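Local atomic coordinates of PUA domain-containing protein (Thermoplasma acidophilum DSM 1728, PDB entry 1Q7H), a protein that is of unknown function but, as a PUA domain protein, probably binds RNA and may take part in translation initiation. Residues A[58-63]-A[140-145]; A[66-71]-A[106-111]; A[99-104]-A[120-125]. One frame throughout, in Å; residues are numbered along the deposited sequence.

In the fold
All three contacts bear on the mixed sheet of the PUA domain. Interaction 1 sets helix 60-65 against the end of strand 136-142, and the loop it closes along the chain contains the other two. Interaction 2, centred about 10 Å away, is in direct contact with it: P58 CG lies 3.6 Å from F108 CE1, and L63 CD2 3.7 Å from F108 CD1. Interaction 3 is centred about 12 Å from interaction 2 and about 17 Å from interaction 1. Neighbouring strands 106-111 and 116-122 connect interactions 2 and 3 through a probable hydrogen bond, I107 N to G120 O. The zinc ion is about 9 Å from the F143 side chain, whose CB points away from residues 58-63.

Interaction 1. Residues A[58-63]-A[140-145]; sequences PSVYLL and IIHFPG
V60 in the first turn of helix 60-65 packs against H142 at the end of strand 136-142, joining the DUF1947 (pre-PUA) part of the chain to the PUA domain. The imidazole of H142 turns an edge to the backbone N of V60, which lies near the ring plane; CA of S59 and O of P58 approach the same ring obliquely. CG of H142 is anti to its own backbone N (chi1 174°), which sends CG toward the helix start. Both methyls of V60 rest against this ring. CG2 also reaches CG of P144 at 4.1 Å, the two side chains crossing at about a right angle, while CG1 of V60 lies 4.5 Å from CA of F143. The V60 methyls thus cover part of a buried imidazole whose near edge meets the backbone of residues 58-60.

In the next shell, F51 of strand 47-52 meets the H142 ring edge-to-face and also touches S59. On the PUA side, I141 and H142 both pair with V119 in a classic beta bulge at the end of the strand; beyond it, F143 N bonds to D146 OD2. On the helix side, S59 is the N-cap, with its O accepting from N of L63 at 3.0 Å. Its OG, hydrogen-bonded to P48 O, lies between its own backbone N and carbonyl carbon (chi1 75°). There it faces the first turn, receiving a well-directed bond from N of L62 (3.0 Å, 159° at the hydrogen) and a weak one from N of Y61 at 3.1 Å.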
loop_
_atom_site.group_PDB
_atom_site.type_symbol
_atom_site.label_atom_id
_atom_site.label_comp_id
_atom_site.label_asym_id
_atom_site.label_seq_id
_atom_site.Cartn_x
_atom_site.Cartn_y
_atom_site.Cartn_z
ATOM N N PRO A 58 -3.817 1.336 -1.981
ATOM C CA PRO A 58 -4.604 0.633 -0.953
ATOM C C PRO A 58 -4.136 1.191 0.383
ATOM O O PRO A 58 -2.973 1.560 0.515
ATOM C CB PRO A 58 -4.182 -0.821 -1.132
ATOM C CG PRO A 58 -2.726 -0.684 -1.592
ATOM C CD PRO A 58 -2.841 0.429 -2.613
ATOM N N SER A 59 -5.024 1.281 1.364
ATOM C CA SER A 59 -4.622 1.786 2.667
ATOM C C SER A 59 -3.971 0.639 3.435
ATOM O O SER A 59 -4.100 -0.519 3.049
ATOM C CB SER A 59 -5.837 2.282 3.455
ATOM O OG SER A 59 -6.583 1.191 3.952
ATOM N N VAL A 60 -3.276 0.954 4.520
ATOM C CA VAL A 60 -2.676 -0.102 5.305
ATOM C C VAL A 60 -3.791 -0.951 5.913
ATOM O O VAL A 60 -3.575 -2.119 6.211
ATOM C CB VAL A 60 -1.749 0.440 6.420
ATOM C CG1 VAL A 60 -0.438 0.930 5.805
ATOM C CG2 VAL A 60 -2.443 1.570 7.180
ATOM N N TYR A 61 -4.985 -0.376 6.082
ATOM C CA TYR A 61 -6.101 -1.149 6.636
ATOM C C TYR A 61 -6.538 -2.187 5.615
ATOM O O TYR A 61 -6.815 -3.330 5.969
ATOM C CB TYR A 61 -7.301 -0.257 6.979
ATOM C CG TYR A 61 -6.962 0.902 7.876
ATOM C CD1 TYR A 61 -6.019 0.766 8.898
ATOM C CD2 TYR A 61 -7.574 2.142 7.702
ATOM C CE1 TYR A 61 -5.691 1.847 9.725
ATOM C CE2 TYR A 61 -7.259 3.222 8.517
ATOM C CZ TYR A 61 -6.319 3.072 9.523
ATOM O OH TYR A 61 -6.008 4.148 10.312
ATOM N N LEU A 62 -6.609 -1.788 4.346
ATOM C CA LEU A 62 -7.008 -2.733 3.314
ATOM C C LEU A 62 -5.937 -3.817 3.178
ATOM O O LEU A 62 -6.256 -4.992 3.042
ATOM C CB LEU A 62 -7.217 -2.035 1.967
ATOM C CG LEU A 62 -7.545 -2.988 0.806
ATOM C CD1 LEU A 62 -8.778 -3.834 1.159
ATOM C CD2 LEU A 62 -7.810 -2.197 -0.459
ATOM N N LEU A 63 -4.668 -3.429 3.223
ATOM C CA LEU A 63 -3.597 -4.407 3.102
ATOM C C LEU A 63 -3.715 -5.502 4.167
ATOM O O LEU A 63 -3.388 -6.667 3.921
ATOM C CB LEU A 63 -2.234 -3.725 3.217
ATOM C CG LEU A 63 -1.781 -2.823 2.064
ATOM C CD1 LEU A 63 -0.379 -2.324 2.360
ATOM C CD2 LEU A 63 -1.787 -3.581 0.751
ATOM N N ILE A 140 8.497 5.476 0.654
ATOM C CA ILE A 140 7.174 5.151 1.208
ATOM C C ILE A 140 6.152 6.231 0.853
ATOM O O ILE A 140 6.379 7.414 1.108
ATOM C CB ILE A 140 7.232 4.978 2.751
ATOM C CG1 ILE A 140 7.530 3.522 3.125
ATOM C CG2 ILE A 140 5.877 5.301 3.364
ATOM C CD1 ILE A 140 8.343 2.766 2.151
ATOM N N ILE A 141 5.028 5.821 0.271
ATOM C CA ILE A 141 3.996 6.775 -0.130
ATOM C C ILE A 141 2.750 6.762 0.758
ATOM O O ILE A 141 1.884 7.635 0.640
ATOM C CB ILE A 141 3.570 6.566 -1.599
ATOM C CG1 ILE A 141 2.996 5.161 -1.789
ATOM C CG2 ILE A 141 4.765 6.783 -2.526
ATOM C CD1 ILE A 141 2.490 4.911 -3.197
ATOM N N HIS A 142 2.646 5.767 1.630
ATOM C CA HIS A 142 1.526 5.699 2.560
ATOM C C HIS A 142 1.919 4.882 3.770
ATOM O O HIS A 142 2.494 3.799 3.645
ATOM C CB HIS A 142 0.272 5.079 1.933
ATOM C CG HIS A 142 -0.839 4.878 2.921
ATOM N ND1 HIS A 142 -1.481 3.669 3.090
ATOM C CD2 HIS A 142 -1.352 5.707 3.859
ATOM C CE1 HIS A 142 -2.334 3.760 4.095
ATOM N NE2 HIS A 142 -2.274 4.988 4.581
ATOM N N PHE A 143 1.597 5.403 4.947
ATOM C CA PHE A 143 1.922 4.726 6.191
ATOM C C PHE A 143 0.890 5.139 7.225
ATOM O O PHE A 143 0.164 6.108 7.022
ATOM C CB PHE A 143 3.345 5.099 6.630
ATOM C CG PHE A 143 3.570 6.576 6.776
ATOM C CD1 PHE A 143 3.465 7.192 8.020
ATOM C CD2 PHE A 143 3.869 7.356 5.667
ATOM C CE1 PHE A 143 3.656 8.565 8.155
ATOM C CE2 PHE A 143 4.060 8.739 5.797
ATOM C CZ PHE A 143 3.952 9.337 7.044
ATOM N N PRO A 144 0.816 4.422 8.358
ATOM C CA PRO A 144 -0.174 4.776 9.377
ATOM C C PRO A 144 -0.067 6.210 9.903
ATOM O O PRO A 144 1.023 6.706 10.173
ATOM C CB PRO A 144 0.072 3.742 10.473
ATOM C CG PRO A 144 0.663 2.563 9.725
ATOM C CD PRO A 144 1.622 3.268 8.793
ATOM N N GLY A 145 -1.215 6.864 10.050
ATOM C CA GLY A 145 -1.233 8.218 10.570
ATOM C C GLY A 145 -0.690 9.291 9.646
ATOM O O GLY A 145 -0.491 10.427 10.075
#

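Interaction 2. Residues A[66-71]-A[106-111]; sequences RNPSRN and MIFVKS
N71 and F108 open the pairing of parallel strands 72-75 and 106-111 in the PUA sheet: N of F108 donates to O of N71 at 2.9 Å and 166°. The pairing continues with the backbone bond of F108 to V73. N71 adds a second link through its side chain. Its CG stands beside the backbone N (chi1 -64°). From the amide, ND2 of N71 donates to O of M106 at 2.9 Å, nearly along the C=O axis but 21° out of the amide plane of N71.

The loop before N71 borders the F108 ring. O of R70 sits at the ring edge, in plane, 3.4 Å from CD2 of F108. The side chains of P68 and F108 run antiparallel past each other, CB of P68 3.7 Å from the same CD2. Y22 adds an edge-to-face contact to this ring. R70 itself turns to another partner, its NH1 bonding to R21 O, while D98 OD2 takes the backbone N of N71. Backbone N and O and side-chain ND2 of N71 are thus each paired, as polar atoms in a buried contact need to be.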
loop_
_atom_site.group_PDB
_atom_site.type_symbol
_atom_site.label_atom_id
_atom_site.label_comp_id
_atom_site.label_asym_id
_atom_site.label_seq_id
_atom_site.Cartn_x
_atom_site.Cartn_y
_atom_site.Cartn_z
ATOM N N ARG A 66 -7.323 -7.547 3.389
ATOM C CA ARG A 66 -7.253 -8.420 2.216
ATOM C C ARG A 66 -5.838 -8.334 1.654
ATOM O O ARG A 66 -5.547 -7.463 0.829
ATOM C CB ARG A 66 -8.264 -7.951 1.162
ATOM C CG ARG A 66 -9.708 -8.225 1.524
ATOM C CD ARG A 66 -10.015 -9.695 1.370
ATOM N NE ARG A 66 -11.354 -10.048 1.824
ATOM C CZ ARG A 66 -11.638 -10.526 3.030
ATOM N NH1 ARG A 66 -10.673 -10.709 3.927
ATOM N NH2 ARG A 66 -12.890 -10.852 3.327
ATOM N N ASN A 67 -4.960 -9.230 2.107
ATOM C CA ASN A 67 -3.564 -9.216 1.681
ATOM C C ASN A 67 -3.351 -9.246 0.176
ATOM O O ASN A 67 -4.100 -9.881 -0.551
ATOM C CB ASN A 67 -2.787 -10.416 2.249
ATOM C CG ASN A 67 -2.739 -10.447 3.771
ATOM O OD1 ASN A 67 -2.931 -9.441 4.453
ATOM N ND2 ASN A 67 -2.447 -11.614 4.305
ATOM N N PRO A 68 -2.337 -8.521 -0.313
ATOM C CA PRO A 68 -2.066 -8.538 -1.748
ATOM C C PRO A 68 -1.332 -9.866 -1.962
ATOM O O PRO A 68 -0.848 -10.467 -0.997
ATOM C CB PRO A 68 -1.131 -7.337 -1.935
ATOM C CG PRO A 68 -0.405 -7.284 -0.637
ATOM C CD PRO A 68 -1.556 -7.458 0.342
ATOM N N SER A 69 -1.233 -10.322 -3.204
ATOM C CA SER A 69 -0.545 -11.578 -3.485
ATOM C C SER A 69 0.757 -11.358 -4.241
ATOM O O SER A 69 1.459 -12.310 -4.558
ATOM C CB SER A 69 -1.443 -12.519 -4.285
ATOM O OG SER A 69 -1.808 -11.939 -5.524
ATOM N N ARG A 70 1.075 -10.107 -4.545
ATOM C CA ARG A 70 2.318 -9.809 -5.244
ATOM C C ARG A 70 2.888 -8.491 -4.763
ATOM O O ARG A 70 2.208 -7.724 -4.082
ATOM C CB ARG A 70 2.095 -9.761 -6.768
ATOM C CG ARG A 70 0.965 -8.833 -7.225
ATOM C CD ARG A 70 0.637 -9.030 -8.713
ATOM N NE ARG A 70 1.667 -8.480 -9.595
ATOM C CZ ARG A 70 1.663 -7.245 -10.101
ATOM N NH1 ARG A 70 0.674 -6.402 -9.827
ATOM N NH2 ARG A 70 2.657 -6.849 -10.885
ATOM N N ASN A 71 4.152 -8.261 -5.104
ATOM C CA ASN A 71 4.876 -7.044 -4.768
ATOM C C ASN A 71 5.042 -6.820 -3.285
ATOM O O ASN A 71 5.059 -5.687 -2.826
ATOM C CB ASN A 71 4.188 -5.839 -5.407
ATOM C CG ASN A 71 4.227 -5.893 -6.926
ATOM O OD1 ASN A 71 4.573 -6.920 -7.506
ATOM N ND2 ASN A 71 3.867 -4.792 -7.572
HETATM N N MSE A 106 4.576 -0.542 -7.450
HETATM C CA MSE A 106 4.066 -0.175 -6.139
HETATM C C MSE A 106 4.380 -1.413 -5.291
HETATM O O MSE A 106 4.186 -2.541 -5.751
HETATM C CB MSE A 106 2.552 0.039 -6.196
HETATM C CG MSE A 106 1.955 0.574 -4.912
HETATM SE SE MSE A 106 0.044 0.929 -5.113
HETATM C CE MSE A 106 0.135 2.526 -6.193
ATOM N N ILE A 107 4.888 -1.215 -4.078
ATOM C CA ILE A 107 5.189 -2.345 -3.210
ATOM C C ILE A 107 4.430 -2.230 -1.900
ATOM O O ILE A 107 4.058 -1.138 -1.465
ATOM C CB ILE A 107 6.702 -2.469 -2.907
ATOM C CG1 ILE A 107 7.201 -1.229 -2.161
ATOM C CG2 ILE A 107 7.461 -2.681 -4.205
ATOM C CD1 ILE A 107 8.551 -1.406 -1.517
ATOM N N PHE A 108 4.214 -3.376 -1.272
ATOM C CA PHE A 108 3.471 -3.449 -0.032
ATOM C C PHE A 108 4.401 -4.009 1.023
ATOM O O PHE A 108 4.811 -5.163 0.957
ATOM C CB PHE A 108 2.245 -4.323 -0.279
ATOM C CG PHE A 108 1.488 -3.908 -1.505
ATOM C CD1 PHE A 108 0.925 -2.640 -1.578
ATOM C CD2 PHE A 108 1.423 -4.734 -2.619
ATOM C CE1 PHE A 108 0.310 -2.191 -2.752
ATOM C CE2 PHE A 108 0.814 -4.302 -3.797
ATOM C CZ PHE A 108 0.254 -3.026 -3.867
ATOM N N VAL A 109 4.730 -3.155 1.985
ATOM C CA VAL A 109 5.665 -3.463 3.047
ATOM C C VAL A 109 5.045 -4.115 4.262
ATOM O O VAL A 109 4.087 -3.602 4.826
ATOM C CB VAL A 109 6.378 -2.174 3.515
ATOM C CG1 VAL A 109 7.470 -2.518 4.520
ATOM C CG2 VAL A 109 6.936 -1.428 2.309
ATOM N N LYS A 110 5.614 -5.239 4.681
ATOM C CA LYS A 110 5.099 -5.928 5.850
ATOM C C LYS A 110 6.173 -6.200 6.890
ATOM O O LYS A 110 7.361 -6.299 6.585
ATOM C CB LYS A 110 4.452 -7.256 5.456
ATOM C CG LYS A 110 5.377 -8.182 4.712
ATOM C CD LYS A 110 4.756 -9.561 4.524
ATOM C CE LYS A 110 4.923 -10.417 5.758
ATOM N NZ LYS A 110 4.490 -11.822 5.533
ATOM N N SER A 111 5.723 -6.300 8.132
ATOM C CA SER A 111 6.590 -6.607 9.254
ATOM C C SER A 111 6.886 -8.101 9.180
ATOM O O SER A 111 6.113 -8.864 8.609
ATOM C CB SER A 111 5.849 -6.311 10.566
ATOM O OG SER A 111 6.379 -7.075 11.636
#

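Interaction 3. Residues A[99-104]-A[120-125]; sequences DSIRKG and GMAEMD
K103 lays its side chain across residues 123-125, with CG anti to the backbone N (chi1 -175°) and the chain extended beyond it. CB of K103 starts 3.8 Å from OD1 of D125. CG passes O of E123 at 3.7 Å, and CD and CE run on beside the same carbonyl oxygen, CE of K103 being 3.3 Å from O of E123. NZ of K103 ends 3.6 Å from that E123 O. It is near OE2 of E123 but not in contact with it, and OE1 of E123 forms a salt bridge with R139.

The backbone of K103 is held as well: its N donates to OD1 of D125 at 2.8 Å and 167°, almost in line with the C-O bond. D125 stands at the N-cap position of helix 126-132, but its carboxylate is spent on the loop instead of capping the helix. This loop leads from strand 94-97 into strand 106-111 of the PUA sheet, and it joins the end of the neighbouring strand 116-122 where N of G104 donates to O of A122 at 2.9 Å, from above the carbonyl plane. CG2 of I101 packs on CB of A122 at 3.8 Å. R102 crosses D125 at about a right angle and, bent at chi2, sets CD against OD1 of D125; farther out its NH1 donates to D99 O and, at 2.8 Å, to I101 O.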
loop_
_atom_site.group_PDB
_atom_site.type_symbol
_atom_site.label_atom_id
_atom_site.label_comp_id
_atom_site.label_asym_id
_atom_site.label_seq_id
_atom_site.Cartn_x
_atom_site.Cartn_y
_atom_site.Cartn_z
ATOM N N ASP A 99 10.454 -11.555 -6.078
ATOM C CA ASP A 99 11.562 -11.371 -7.012
ATOM C C ASP A 99 11.161 -10.796 -8.356
ATOM O O ASP A 99 12.007 -10.592 -9.216
ATOM C CB ASP A 99 12.371 -12.666 -7.213
ATOM C CG ASP A 99 11.531 -13.826 -7.713
ATOM O OD1 ASP A 99 10.636 -13.610 -8.556
ATOM O OD2 ASP A 99 11.786 -14.969 -7.270
ATOM N N SER A 100 9.880 -10.500 -8.535
ATOM C CA SER A 100 9.451 -9.936 -9.799
ATOM C C SER A 100 9.351 -8.413 -9.711
ATOM O O SER A 100 9.032 -7.757 -10.689
ATOM C CB SER A 100 8.115 -10.539 -10.232
ATOM O OG SER A 100 7.050 -10.059 -9.443
ATOM N N ILE A 101 9.652 -7.855 -8.540
ATOM C CA ILE A 101 9.594 -6.408 -8.353
ATOM C C ILE A 101 10.651 -5.661 -9.168
ATOM O O ILE A 101 11.830 -6.019 -9.184
ATOM C CB ILE A 101 9.731 -6.024 -6.843
ATOM C CG1 ILE A 101 8.446 -6.375 -6.090
ATOM C CG2 ILE A 101 9.983 -4.539 -6.695
ATOM C CD1 ILE A 101 8.614 -6.420 -4.569
ATOM N N ARG A 102 10.203 -4.617 -9.854
ATOM C CA ARG A 102 11.072 -3.800 -10.680
ATOM C C ARG A 102 10.908 -2.341 -10.279
ATOM O O ARG A 102 9.870 -1.939 -9.739
ATOM C CB ARG A 102 10.703 -3.959 -12.162
ATOM C CG ARG A 102 10.895 -5.360 -12.710
ATOM C CD ARG A 102 12.365 -5.740 -12.740
ATOM N NE ARG A 102 12.565 -7.123 -13.161
ATOM C CZ ARG A 102 12.585 -8.170 -12.339
ATOM N NH1 ARG A 102 12.422 -8.003 -11.033
ATOM N NH2 ARG A 102 12.768 -9.392 -12.828
ATOM N N LYS A 103 11.935 -1.551 -10.553
ATOM C CA LYS A 103 11.906 -0.131 -10.242
ATOM C C LYS A 103 10.620 0.457 -10.805
ATOM O O LYS A 103 10.283 0.230 -11.965
ATOM C CB LYS A 103 13.125 0.560 -10.862
ATOM C CG LYS A 103 13.242 2.022 -10.497
ATOM C CD LYS A 103 14.634 2.563 -10.761
ATOM C CE LYS A 103 14.778 3.977 -10.220
ATOM N NZ LYS A 103 16.189 4.442 -10.276
ATOM N N GLY A 104 9.886 1.196 -9.979
ATOM C CA GLY A 104 8.648 1.788 -10.455
ATOM C C GLY A 104 7.372 1.097 -9.998
ATOM O O GLY A 104 6.308 1.706 -10.025
ATOM N N GLY A 120 4.726 1.408 -0.764
ATOM C CA GLY A 120 5.870 2.113 -1.297
ATOM C C GLY A 120 5.946 2.029 -2.805
ATOM O O GLY A 120 5.119 1.400 -3.463
HETATM N N MSE A 121 6.954 2.689 -3.350
HETATM C CA MSE A 121 7.191 2.702 -4.777
HETATM C C MSE A 121 8.649 2.255 -4.867
HETATM O O MSE A 121 9.539 2.897 -4.304
HETATM C CB MSE A 121 7.015 4.121 -5.309
HETATM C CG MSE A 121 6.293 4.201 -6.634
HETATM SE SE MSE A 121 4.440 3.584 -6.569
HETATM C CE MSE A 121 4.188 3.307 -8.466
ATOM N N ALA A 122 8.887 1.138 -5.539
ATOM C CA ALA A 122 10.234 0.602 -5.665
ATOM C C ALA A 122 11.202 1.547 -6.368
ATOM O O ALA A 122 10.867 2.162 -7.378
ATOM C CB ALA A 122 10.188 -0.737 -6.402
ATOM N N GLU A 123 12.413 1.633 -5.836
ATOM C CA GLU A 123 13.458 2.472 -6.409
ATOM C C GLU A 123 14.568 1.594 -7.002
ATOM O O GLU A 123 15.510 2.105 -7.601
ATOM C CB GLU A 123 14.055 3.364 -5.322
ATOM C CG GLU A 123 13.075 4.340 -4.715
ATOM C CD GLU A 123 12.917 5.584 -5.547
ATOM O OE1 GLU A 123 12.100 6.450 -5.177
ATOM O OE2 GLU A 123 13.615 5.697 -6.570
HETATM N N MSE A 124 14.447 0.279 -6.823
HETATM C CA MSE A 124 15.429 -0.691 -7.314
HETATM C C MSE A 124 14.737 -1.992 -7.722
HETATM O O MSE A 124 13.633 -2.284 -7.250
HETATM C CB MSE A 124 16.447 -1.032 -6.211
HETATM C CG MSE A 124 17.341 0.111 -5.746
HETATM SE SE MSE A 124 18.408 -0.351 -4.171
HETATM C CE MSE A 124 19.647 -1.594 -5.001
ATOM N N ASP A 125 15.388 -2.775 -8.585
ATOM C CA ASP A 125 14.850 -4.068 -9.000
ATOM C C ASP A 125 15.163 -5.085 -7.892
ATOM O O ASP A 125 16.181 -4.971 -7.209
ATOM C CB ASP A 125 15.491 -4.556 -10.306
ATOM C CG ASP A 125 15.241 -3.623 -11.481
ATOM O OD1 ASP A 125 14.158 -2.991 -11.561
ATOM O OD2 ASP A 125 16.137 -3.540 -12.346
#